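Local coordinates for protein DyP2 (Amycolatopsis sp. ATCC 39116, PDB 4G2C) that acts as a multifunctional heme dye peroxidase of a lignin-reactive bacterium, probably oxidising dyes and manganese(II) with hydrogen peroxide, at residues L202-A207 with I212-Y217; N206-G211 with G325-V330; R311-T316 with D386-L391. All coordinates share one frame; numbering follows the deposited sequence.

Contact 1: residues L202-A207 with I212-Y217; sequences LGLANA and IEHFGY. With HEM (protoporphyrin IX containing Fe), chain C.
Leu-204 carries most of this contact, reaching two different residues with two parts of its side chain. One methyl, CD1, sits over a face of the His-214 imidazole, 3.7 Å from the ring centroid and 20° off the normal, displaced toward the rim. That is CH-pi geometry, and the two side chains run at about a right angle to one another. The methyl can reach the ring because Leu-204 CG lies opposite the carbonyl carbon, beside the backbone N (chi1 -53°). Nearer the backbone, Leu-204 CB packs on Ile-212 CG1 at 3.5 Å. Ile-212 turns its other branch, CG2, to the side chain of Asn-206, which it meets obliquely through CB and ND2.

One direct backbone bond ties the segments: Ile-212 N donates to Leu-204 O at 2.9 Å, with an N-H...O angle of 157° and the donor above the carbonyl plane. Waters add further bridges, one linking Leu-202 O to His-214 NE2. Another accepts from Asn-206 ND2 at 3.0 Å and donates to Gly-216 O, while Asn-206 OD1 takes the backbone N of Asp-210.

The type I turn Glu-213 to Gly-216 is braced by Glu-213 OE1, which receives Tyr-217 N at 2.7 Å, nearly end-on to its C-O bond. The turn and the residue after it rest against the porphyrin methyls: Glu-213 OE2 lies 3.5 Å from heme CMB and Tyr-217 CB 3.6 Å from heme CMA. From Gly-216 the sequence runs into the GxxDG signature of dye-decolorizing peroxidases, with Asp-219 as its aspartate, so the contact joins a sheet edge to the heme pocket wall.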
loop_
_atom_site.group_PDB
_atom_site.type_symbol
_atom_site.label_atom_id
_atom_site.label_comp_id
_atom_site.label_asym_id
_atom_site.label_seq_id
_atom_site.Cartn_x
_atom_site.Cartn_y
_atom_site.Cartn_z
ATOM N N LEU A 202 -2.544 0.213 13.918
ATOM C CA LEU A 202 -1.535 0.564 14.907
ATOM C C LEU A 202 -0.183 0.393 14.241
ATOM O O LEU A 202 0.188 -0.725 13.852
ATOM C CB LEU A 202 -1.644 -0.344 16.135
ATOM C CG LEU A 202 -0.569 -0.146 17.204
ATOM C CD1 LEU A 202 -0.781 1.172 17.956
ATOM C CD2 LEU A 202 -0.497 -1.346 18.161
ATOM N N GLY A 203 0.527 1.504 14.063
ATOM C CA GLY A 203 1.818 1.471 13.397
ATOM C C GLY A 203 2.892 0.763 14.200
ATOM O O GLY A 203 2.934 0.879 15.421
ATOM N N LEU A 204 3.762 0.023 13.517
ATOM C CA LEU A 204 4.896 -0.637 14.164
ATOM C C LEU A 204 6.216 -0.052 13.685
ATOM O O LEU A 204 6.377 0.270 12.508
ATOM C CB LEU A 204 4.922 -2.126 13.827
ATOM C CG LEU A 204 3.715 -3.033 14.038
ATOM C CD1 LEU A 204 4.028 -4.413 13.437
ATOM C CD2 LEU A 204 3.385 -3.139 15.516
ATOM N N ALA A 205 7.175 0.053 14.586
ATOM C CA ALA A 205 8.499 0.543 14.221
ATOM C C ALA A 205 9.594 -0.344 14.806
ATOM O O ALA A 205 9.394 -0.991 15.839
ATOM C CB ALA A 205 8.683 1.995 14.691
ATOM N N ASN A 206 10.748 -0.379 14.146
ATOM C CA ASN A 206 11.919 -1.033 14.726
ATOM C C ASN A 206 12.832 -0.040 15.478
ATOM O O ASN A 206 12.542 1.170 15.559
ATOM C CB ASN A 206 12.696 -1.873 13.681
ATOM C CG ASN A 206 13.374 -1.024 12.607
ATOM O OD1 ASN A 206 13.522 0.191 12.745
ATOM N ND2 ASN A 206 13.773 -1.672 11.519
ATOM N N ALA A 207 13.918 -0.565 16.039
ATOM C CA ALA A 207 14.826 0.234 16.872
ATOM C C ALA A 207 15.481 1.368 16.085
ATOM O O ALA A 207 15.911 2.371 16.657
ATOM C CB ALA A 207 15.892 -0.670 17.514
ATOM N N ILE A 212 7.549 -1.027 10.242
ATOM C CA ILE A 212 7.628 -2.425 9.799
ATOM C C ILE A 212 6.267 -3.096 9.738
ATOM O O ILE A 212 5.302 -2.603 10.322
ATOM C CB ILE A 212 8.473 -3.263 10.751
ATOM C CG1 ILE A 212 7.825 -3.269 12.148
ATOM C CG2 ILE A 212 9.906 -2.747 10.771
ATOM C CD1 ILE A 212 8.545 -4.169 13.165
ATOM N N GLU A 213 6.186 -4.221 9.031
ATOM C CA GLU A 213 4.969 -5.037 9.081
ATOM C C GLU A 213 5.190 -6.247 9.996
ATOM O O GLU A 213 6.284 -6.426 10.532
ATOM C CB GLU A 213 4.497 -5.448 7.689
ATOM C CG GLU A 213 5.571 -6.111 6.857
ATOM C CD GLU A 213 6.011 -7.439 7.442
ATOM O OE1 GLU A 213 7.230 -7.610 7.669
ATOM O OE2 GLU A 213 5.132 -8.313 7.673
ATOM N N HIS A 214 4.165 -7.069 10.183
ATOM C CA HIS A 214 4.224 -8.092 11.236
ATOM C C HIS A 214 5.286 -9.176 11.073
ATOM O O HIS A 214 5.713 -9.763 12.060
ATOM C CB HIS A 214 2.839 -8.665 11.548
ATOM C CG HIS A 214 2.002 -7.738 12.382
ATOM N ND1 HIS A 214 2.266 -7.500 13.715
ATOM C CD2 HIS A 214 0.945 -6.953 12.062
ATOM C CE1 HIS A 214 1.397 -6.620 14.185
ATOM N NE2 HIS A 214 0.587 -6.269 13.200
ATOM N N PHE A 215 5.752 -9.414 9.848
ATOM C CA PHE A 215 6.800 -10.413 9.653
ATOM C C PHE A 215 8.155 -9.893 10.115
ATOM O O PHE A 215 9.138 -10.653 10.143
ATOM C CB PHE A 215 6.893 -10.875 8.192
ATOM C CG PHE A 215 5.653 -11.562 7.686
ATOM C CD1 PHE A 215 4.810 -12.236 8.551
ATOM C CD2 PHE A 215 5.329 -11.521 6.342
ATOM C CE1 PHE A 215 3.660 -12.873 8.073
ATOM C CE2 PHE A 215 4.192 -12.153 5.859
ATOM C CZ PHE A 215 3.356 -12.831 6.733
ATOM N N GLY A 216 8.202 -8.608 10.466
ATOM C CA GLY A 216 9.414 -7.972 10.962
ATOM C C GLY A 216 10.181 -7.098 9.970
ATOM O O GLY A 216 11.240 -6.544 10.290
ATOM N N TYR A 217 9.650 -6.944 8.761
ATOM C CA TYR A 217 10.421 -6.271 7.712
ATOM C C TYR A 217 9.998 -4.811 7.544
ATOM O O TYR A 217 8.810 -4.497 7.551
ATOM C CB TYR A 217 10.288 -7.005 6.376
ATOM C CG TYR A 217 10.865 -8.388 6.367
ATOM C CD1 TYR A 217 10.221 -9.433 7.029
ATOM C CD2 TYR A 217 12.051 -8.666 5.685
ATOM C CE1 TYR A 217 10.738 -10.712 7.018
ATOM C CE2 TYR A 217 12.586 -9.955 5.674
ATOM C CZ TYR A 217 11.921 -10.970 6.341
ATOM O OH TYR A 217 12.436 -12.247 6.350
HETATM C CHA HEM C . 7.177 -3.437 -0.722
HETATM C CHB HEM C . 5.449 -6.441 2.686
HETATM C CHC HEM C . 1.119 -6.541 0.486
HETATM C CHD HEM C . 3.077 -4.215 -3.280
HETATM C C1A HEM C . 7.086 -4.225 0.400
HETATM C C2A HEM C . 8.141 -4.420 1.374
HETATM C C3A HEM C . 7.655 -5.244 2.311
HETATM C C4A HEM C . 6.288 -5.594 1.968
HETATM C CMA HEM C . 8.405 -5.749 3.555
HETATM C CAA HEM C . 9.552 -3.772 1.306
HETATM C CBA HEM C . 9.495 -2.367 1.913
HETATM C CGA HEM C . 9.068 -1.328 0.901
HETATM O O1A HEM C . 9.680 -1.221 -0.177
HETATM O O2A HEM C . 8.101 -0.582 1.163
HETATM C C1B HEM C . 4.126 -6.753 2.406
HETATM C C2B HEM C . 3.220 -7.592 3.188
HETATM C C3B HEM C . 2.026 -7.606 2.563
HETATM C C4B HEM C . 2.124 -6.773 1.389
HETATM C CMB HEM C . 3.603 -8.343 4.489
HETATM C CAB HEM C . 0.717 -8.318 2.969
HETATM C CBB HEM C . 0.508 -8.706 4.229
HETATM C C1C HEM C . 1.298 -5.987 -0.762
HETATM C C2C HEM C . 0.332 -6.005 -1.849
HETATM C C3C HEM C . 0.877 -5.342 -2.883
HETATM C C4C HEM C . 2.196 -4.897 -2.481
HETATM C CMC HEM C . -1.087 -6.641 -1.795
HETATM C CAC HEM C . 0.263 -5.117 -4.286
HETATM C CBC HEM C . -0.722 -5.900 -4.753
HETATM C C1D HEM C . 4.323 -3.746 -2.923
HETATM C C2D HEM C . 5.102 -2.839 -3.724
HETATM C C3D HEM C . 6.360 -2.597 -2.905
HETATM C C4D HEM C . 6.234 -3.381 -1.717
HETATM C CMD HEM C . 4.722 -2.244 -5.091
HETATM C CAD HEM C . 7.555 -1.738 -3.267
HETATM C CBD HEM C . 8.305 -2.561 -4.295
HETATM C CGD HEM C . 9.406 -1.654 -4.769
HETATM O O1D HEM C . 9.079 -0.536 -5.247
HETATM O O2D HEM C . 10.594 -2.047 -4.615
HETATM N NA HEM C . 5.978 -4.939 0.792
HETATM N NB HEM C . 3.412 -6.276 1.324
HETATM N NC HEM C . 2.426 -5.303 -1.185
HETATM N ND HEM C . 5.024 -4.036 -1.758
HETATM FE FE HEM C . 4.275 -5.332 -0.229
HETATM O O HOH W 1 -0.428 -3.636 14.389
HETATM O O HOH W 2 3.547 -0.583 10.741
HETATM O O HOH W 3 13.032 -4.564 11.358
#

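Contact 2: residues N206-G211 with G325-V330; sequences NANGDG and GSHHPV
Asn-208 and His-327 mark the closest backbone approach, yet their CA atoms stay 7.7 Å apart, so side chains have to span the gap. Segment 206-211 folds as a type I turn from Asn-206 to Gly-209, closed by Gly-209 N to Asn-206 O at 2.8 Å. Segment 325-330 is irregular: it has an inverse gamma turn centred on Ser-326 and a cis peptide before Pro-329.

The Asn-208 amide bridges the gap. With CG opposite the backbone N (chi1 -163°), its ND2 donates to Asp-210 OD2 at 2.7 Å in a nearly straight bond that lies in the amide plane but meets the carboxylate from above. The same nitrogen makes a weak, bent bond to His-327 O at 3.1 Å. Asn-208 OD1 comes within 3.5 Å of His-327 CD2, the amide and ring planes standing 66° apart. On its other side the imidazole is fixed by Asp-314, which accepts from ND1.

Asp-210 and Val-330 run antiparallel alongside each other, with OD2 against the methyl CG2 at 3.4 Å. A water completes the link, donating to Asp-210 OD1 at 2.6 Å and accepting from Val-330 N.

The tip pairs Asn-206 N with Asp-210 O beyond the turn, and Gly-209 adopts a left-handed conformation. Together these define a 3:5 beta-hairpin, a type I turn with a G1 bulge, joining strands 193-205 and 211-212 and leaning on a surface loop.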
loop_
_atom_site.group_PDB
_atom_site.type_symbol
_atom_site.label_atom_id
_atom_site.label_comp_id
_atom_site.label_asym_id
_atom_site.label_seq_id
_atom_site.Cartn_x
_atom_site.Cartn_y
_atom_site.Cartn_z
ATOM N N ASN A 206 10.748 -0.379 14.146
ATOM C CA ASN A 206 11.919 -1.033 14.726
ATOM C C ASN A 206 12.832 -0.040 15.478
ATOM O O ASN A 206 12.542 1.170 15.559
ATOM C CB ASN A 206 12.696 -1.873 13.681
ATOM C CG ASN A 206 13.374 -1.024 12.607
ATOM O OD1 ASN A 206 13.522 0.191 12.745
ATOM N ND2 ASN A 206 13.773 -1.672 11.519
ATOM N N ALA A 207 13.918 -0.565 16.039
ATOM C CA ALA A 207 14.826 0.234 16.872
ATOM C C ALA A 207 15.481 1.368 16.085
ATOM O O ALA A 207 15.911 2.371 16.657
ATOM C CB ALA A 207 15.892 -0.670 17.514
ATOM N N ASN A 208 15.549 1.203 14.766
ATOM C CA ASN A 208 16.093 2.238 13.893
ATOM C C ASN A 208 15.077 3.344 13.602
ATOM O O ASN A 208 15.416 4.369 12.990
ATOM C CB ASN A 208 16.591 1.612 12.586
ATOM C CG ASN A 208 17.531 2.525 11.818
ATOM O OD1 ASN A 208 18.601 2.879 12.318
ATOM N ND2 ASN A 208 17.144 2.898 10.586
ATOM N N GLY A 209 13.836 3.139 14.045
ATOM C CA GLY A 209 12.772 4.101 13.809
ATOM C C GLY A 209 12.019 3.908 12.497
ATOM O O GLY A 209 11.164 4.720 12.145
ATOM N N ASP A 210 12.333 2.842 11.764
ATOM C CA ASP A 210 11.641 2.549 10.504
ATOM C C ASP A 210 10.372 1.743 10.736
ATOM O O ASP A 210 10.384 0.778 11.499
ATOM C CB ASP A 210 12.547 1.745 9.571
ATOM C CG ASP A 210 13.796 2.506 9.163
ATOM O OD1 ASP A 210 13.643 3.623 8.615
ATOM O OD2 ASP A 210 14.920 1.983 9.384
ATOM N N GLY A 211 9.296 2.106 10.042
ATOM C CA GLY A 211 8.055 1.349 10.119
ATOM C C GLY A 211 8.190 -0.067 9.586
ATOM O O GLY A 211 8.859 -0.292 8.584
ATOM N N GLY A 325 22.450 -4.606 7.592
ATOM C CA GLY A 325 23.323 -3.573 8.103
ATOM C C GLY A 325 23.236 -2.227 7.405
ATOM O O GLY A 325 23.701 -1.223 7.953
ATOM N N SER A 326 22.654 -2.191 6.207
ATOM C CA SER A 326 22.556 -0.933 5.462
ATOM C C SER A 326 21.276 -0.161 5.757
ATOM O O SER A 326 20.417 -0.039 4.896
ATOM C CB SER A 326 22.643 -1.171 3.951
ATOM O OG SER A 326 23.877 -1.728 3.580
ATOM N N HIS A 327 21.156 0.388 6.957
ATOM C CA HIS A 327 19.957 1.137 7.307
ATOM C C HIS A 327 20.309 2.523 7.836
ATOM O O HIS A 327 19.678 3.038 8.767
ATOM C CB HIS A 327 19.142 0.355 8.322
ATOM C CG HIS A 327 19.955 -0.153 9.471
ATOM N ND1 HIS A 327 20.349 -1.469 9.581
ATOM C CD2 HIS A 327 20.465 0.487 10.553
ATOM C CE1 HIS A 327 21.062 -1.618 10.686
ATOM N NE2 HIS A 327 21.147 -0.447 11.292
ATOM N N HIS A 328 21.320 3.134 7.227
ATOM C CA HIS A 328 21.688 4.491 7.601
ATOM C C HIS A 328 21.804 5.414 6.375
ATOM O O HIS A 328 22.889 5.910 6.079
ATOM C CB HIS A 328 23.010 4.508 8.377
ATOM C CG HIS A 328 23.102 3.476 9.459
ATOM N ND1 HIS A 328 22.677 3.711 10.753
ATOM C CD2 HIS A 328 23.597 2.211 9.445
ATOM C CE1 HIS A 328 22.896 2.631 11.484
ATOM N NE2 HIS A 328 23.456 1.707 10.717
ATOM N N PRO A 329 20.681 5.655 5.679
ATOM C CA PRO A 329 19.400 5.050 6.056
ATOM C C PRO A 329 19.076 3.882 5.146
ATOM O O PRO A 329 19.872 3.536 4.269
ATOM C CB PRO A 329 18.407 6.192 5.823
ATOM C CG PRO A 329 18.977 6.924 4.630
ATOM C CD PRO A 329 20.498 6.720 4.672
ATOM N N VAL A 330 17.925 3.264 5.369
ATOM C CA VAL A 330 17.449 2.219 4.487
ATOM C C VAL A 330 17.476 2.775 3.071
ATOM O O VAL A 330 16.876 3.809 2.807
ATOM C CB VAL A 330 16.005 1.832 4.832
ATOM C CG1 VAL A 330 15.472 0.820 3.806
ATOM C CG2 VAL A 330 15.940 1.272 6.255
HETATM O O HOH W 4 15.758 4.510 7.411
#

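Contact 3: residues R311-T316 with D386-L391; sequences RFEDGT and DPNADL. With MN (manganese (II) ion), chain D; HEM (protoporphyrin IX containing Fe), chain C.
Glu-313 meets Asn-388 beside the manganese site, one side chain coming from each of two loops; that of Asn-388 belongs to a type I turn, Asp-386 to Ala-389. The direct link is slight: Asn-388 ND2 donates weakly to Glu-313 OE1 at 3.3 Å. The carboxylate and amide are nearly coplanar, 15° apart. Both residues are partly exposed, and the whole interface buries little surface. A firmer partner holds the amide, since ND2 also donates to Gly-216 O and so fastens the 386-391 turn to the loop that lines the heme pocket.

The tighter bonding is within segment 311-316, where Arg-311 and Thr-316 are buried and Asp-314 only partly so. Asp-314 OD1 makes an Asx turn, accepting from Thr-316 N at 2.7 Å and from the Thr-316 hydroxyl OG1; the hydroxyl approaches from the syn side, the amide from above the carboxylate plane. Arg-311 runs extended from CG to NE, which brings its NE within 3.8 Å of heme propionate O1A. Its NH1 donates to Gly-315 O at 3.1 Å, the oxygen lying in the guanidinium plane, and also bonds Gly-331 O. A methionine there, lacking the guanidinium, would probably leave the Gly-315 and Gly-331 carbonyl oxygens without their shared donor and the charge of the propionate less well balanced.

The looser, partly exposed side of the contact carries the metal ligand. The Glu-313 carboxylate is turned about its last bond (chi3 62°), with OE1 toward the amide and OE2 on manganese at 2.2 Å, alongside Glu-287 and a water 2.3 Å from the ion.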
loop_
_atom_site.group_PDB
_atom_site.type_symbol
_atom_site.label_atom_id
_atom_site.label_comp_id
_atom_site.label_asym_id
_atom_site.label_seq_id
_atom_site.Cartn_x
_atom_site.Cartn_y
_atom_site.Cartn_z
ATOM N N ARG A 311 14.304 -7.956 0.664
ATOM C CA ARG A 311 15.102 -7.181 1.607
ATOM C C ARG A 311 15.224 -7.977 2.905
ATOM O O ARG A 311 14.366 -8.791 3.219
ATOM C CB ARG A 311 14.444 -5.842 1.926
ATOM C CG ARG A 311 14.283 -4.843 0.791
ATOM C CD ARG A 311 13.464 -3.607 1.292
ATOM N NE ARG A 311 13.228 -2.584 0.268
ATOM C CZ ARG A 311 13.959 -1.481 0.109
ATOM N NH1 ARG A 311 14.989 -1.223 0.925
ATOM N NH2 ARG A 311 13.652 -0.621 -0.859
ATOM N N PHE A 312 16.297 -7.749 3.649
ATOM C CA PHE A 312 16.393 -8.224 5.027
ATOM C C PHE A 312 15.427 -7.430 5.910
ATOM O O PHE A 312 14.908 -6.385 5.514
ATOM C CB PHE A 312 17.832 -8.075 5.547
ATOM C CG PHE A 312 18.812 -8.945 4.827
ATOM C CD1 PHE A 312 19.036 -10.248 5.240
ATOM C CD2 PHE A 312 19.476 -8.479 3.702
ATOM C CE1 PHE A 312 19.928 -11.056 4.566
ATOM C CE2 PHE A 312 20.361 -9.282 3.019
ATOM C CZ PHE A 312 20.590 -10.575 3.452
ATOM N N GLU A 313 15.188 -7.916 7.114
ATOM C CA GLU A 313 14.291 -7.206 8.013
ATOM C C GLU A 313 14.576 -5.709 8.155
ATOM O O GLU A 313 13.641 -4.917 8.383
ATOM C CB GLU A 313 14.210 -7.911 9.364
ATOM C CG GLU A 313 13.286 -9.113 9.289
ATOM C CD GLU A 313 13.683 -10.222 10.237
ATOM O OE1 GLU A 313 13.675 -9.984 11.471
ATOM O OE2 GLU A 313 14.005 -11.336 9.736
ATOM N N ASP A 314 15.829 -5.312 7.933
ATOM C CA ASP A 314 16.274 -3.964 8.308
ATOM C C ASP A 314 16.166 -2.745 7.355
ATOM O O ASP A 314 16.685 -1.706 7.714
ATOM C CB ASP A 314 17.682 -3.984 8.942
ATOM C CG ASP A 314 18.775 -4.152 7.921
ATOM O OD1 ASP A 314 18.460 -4.649 6.825
ATOM O OD2 ASP A 314 19.943 -3.793 8.210
ATOM N N GLY A 315 15.612 -2.804 6.147
ATOM C CA GLY A 315 15.662 -3.879 5.215
ATOM C C GLY A 315 16.686 -3.457 4.135
ATOM O O GLY A 315 16.429 -2.650 3.222
ATOM N N THR A 316 17.880 -4.007 4.286
ATOM C CA THR A 316 18.906 -4.023 3.262
ATOM C C THR A 316 18.409 -4.782 2.021
ATOM O O THR A 316 17.917 -5.918 2.130
ATOM C CB THR A 316 20.147 -4.709 3.845
ATOM O OG1 THR A 316 20.478 -4.065 5.083
ATOM C CG2 THR A 316 21.329 -4.624 2.892
ATOM N N ASP A 386 8.272 -8.681 20.563
ATOM C CA ASP A 386 9.027 -7.793 19.676
ATOM C C ASP A 386 9.192 -8.520 18.349
ATOM O O ASP A 386 9.807 -9.591 18.299
ATOM C CB ASP A 386 10.399 -7.477 20.298
ATOM C CG ASP A 386 11.273 -6.566 19.422
ATOM O OD1 ASP A 386 10.908 -6.267 18.256
ATOM O OD2 ASP A 386 12.361 -6.175 19.910
ATOM N N PRO A 387 8.630 -7.957 17.266
ATOM C CA PRO A 387 8.634 -8.630 15.958
ATOM C C PRO A 387 10.044 -8.889 15.405
ATOM O O PRO A 387 10.222 -9.747 14.526
ATOM C CB PRO A 387 7.882 -7.651 15.056
ATOM C CG PRO A 387 7.088 -6.785 16.001
ATOM C CD PRO A 387 7.946 -6.655 17.220
ATOM N N ASN A 388 11.030 -8.159 15.915
ATOM C CA ASN A 388 12.413 -8.340 15.474
ATOM C C ASN A 388 13.300 -9.046 16.495
ATOM O O ASN A 388 14.479 -9.289 16.227
ATOM C CB ASN A 388 13.045 -7.005 15.072
ATOM C CG ASN A 388 12.402 -6.402 13.819
ATOM O OD1 ASN A 388 11.817 -5.318 13.872
ATOM N ND2 ASN A 388 12.511 -7.107 12.696
ATOM N N ALA A 389 12.731 -9.385 17.651
ATOM C CA ALA A 389 13.456 -10.143 18.666
ATOM C C ALA A 389 13.845 -11.512 18.120
ATOM O O ALA A 389 13.176 -12.048 17.224
ATOM C CB ALA A 389 12.615 -10.286 19.938
ATOM N N ASP A 390 14.930 -12.077 18.645
ATOM C CA ASP A 390 15.341 -13.429 18.256
ATOM C C ASP A 390 14.530 -14.472 19.026
ATOM O O ASP A 390 14.953 -14.935 20.094
ATOM C CB ASP A 390 16.840 -13.638 18.501
ATOM C CG ASP A 390 17.323 -15.021 18.077
ATOM O OD1 ASP A 390 16.918 -15.507 16.995
ATOM O OD2 ASP A 390 18.119 -15.620 18.833
ATOM N N LEU A 391 13.362 -14.820 18.482
ATOM C CA LEU A 391 12.456 -15.790 19.094
ATOM C C LEU A 391 12.104 -16.901 18.113
ATOM O O LEU A 391 12.067 -16.681 16.907
ATOM C CB LEU A 391 11.157 -15.108 19.547
ATOM C CG LEU A 391 11.242 -13.910 20.501
ATOM C CD1 LEU A 391 9.880 -13.253 20.667
ATOM C CD2 LEU A 391 11.806 -14.327 21.852
HETATM MN MN MN D . 14.411 -13.502 9.443
HETATM C CHA HEM C . 7.177 -3.437 -0.722
HETATM C CHB HEM C . 5.449 -6.441 2.686
HETATM C CHC HEM C . 1.119 -6.541 0.486
HETATM C CHD HEM C . 3.077 -4.215 -3.280
HETATM C C1A HEM C . 7.086 -4.225 0.400
HETATM C C2A HEM C . 8.141 -4.420 1.374
HETATM C C3A HEM C . 7.655 -5.244 2.311
HETATM C C4A HEM C . 6.288 -5.594 1.968
HETATM C CMA HEM C . 8.405 -5.749 3.555
HETATM C CAA HEM C . 9.552 -3.772 1.306
HETATM C CBA HEM C . 9.495 -2.367 1.913
HETATM C CGA HEM C . 9.068 -1.328 0.901
HETATM O O1A HEM C . 9.680 -1.221 -0.177
HETATM O O2A HEM C . 8.101 -0.582 1.163
HETATM C C1B HEM C . 4.126 -6.753 2.406
HETATM C C2B HEM C . 3.220 -7.592 3.188
HETATM C C3B HEM C . 2.026 -7.606 2.563
HETATM C C4B HEM C . 2.124 -6.773 1.389
HETATM C CMB HEM C . 3.603 -8.343 4.489
HETATM C CAB HEM C . 0.717 -8.318 2.969
HETATM C CBB HEM C . 0.508 -8.706 4.229
HETATM C C1C HEM C . 1.298 -5.987 -0.762
HETATM C C2C HEM C . 0.332 -6.005 -1.849
HETATM C C3C HEM C . 0.877 -5.342 -2.883
HETATM C C4C HEM C . 2.196 -4.897 -2.481
HETATM C CMC HEM C . -1.087 -6.641 -1.795
HETATM C CAC HEM C . 0.263 -5.117 -4.286
HETATM C CBC HEM C . -0.722 -5.900 -4.753
HETATM C C1D HEM C . 4.323 -3.746 -2.923
HETATM C C2D HEM C . 5.102 -2.839 -3.724
HETATM C C3D HEM C . 6.360 -2.597 -2.905
HETATM C C4D HEM C . 6.234 -3.381 -1.717
HETATM C CMD HEM C . 4.722 -2.244 -5.091
HETATM C CAD HEM C . 7.555 -1.738 -3.267
HETATM C CBD HEM C . 8.305 -2.561 -4.295
HETATM C CGD HEM C . 9.406 -1.654 -4.769
HETATM O O1D HEM C . 9.079 -0.536 -5.247
HETATM O O2D HEM C . 10.594 -2.047 -4.615
HETATM N NA HEM C . 5.978 -4.939 0.792
HETATM N NB HEM C . 3.412 -6.276 1.324
HETATM N NC HEM C . 2.426 -5.303 -1.185
HETATM N ND HEM C . 5.024 -4.036 -1.758
HETATM FE FE HEM C . 4.275 -5.332 -0.229
HETATM O O HOH W 5 15.298 -12.469 7.568
#

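Overall arrangement
Contact 1 is the most buried of the three, while contacts 2 and 3 lie at the surface; all sit on the same side of the chain's centre, their centres about 9 to 11 Å apart. Contacts 1 and 2 share the hairpin tip at Asn-206 and Ala-207. Chemistry differs with place: contact 1 combines aliphatic packing, a ring face and bridging waters, contact 2 relies on an amide, a carboxylate and one water, and contact 3 has one weak bond next to a metal ligand. Segments 311-316 and 325-330 both belong to the long loop region between helices 303-309 and 350-354. Tyr-217 of contact 1 packs on 311-316, and contacts 1 and 3 both touch the heme, linking its surroundings to the manganese site.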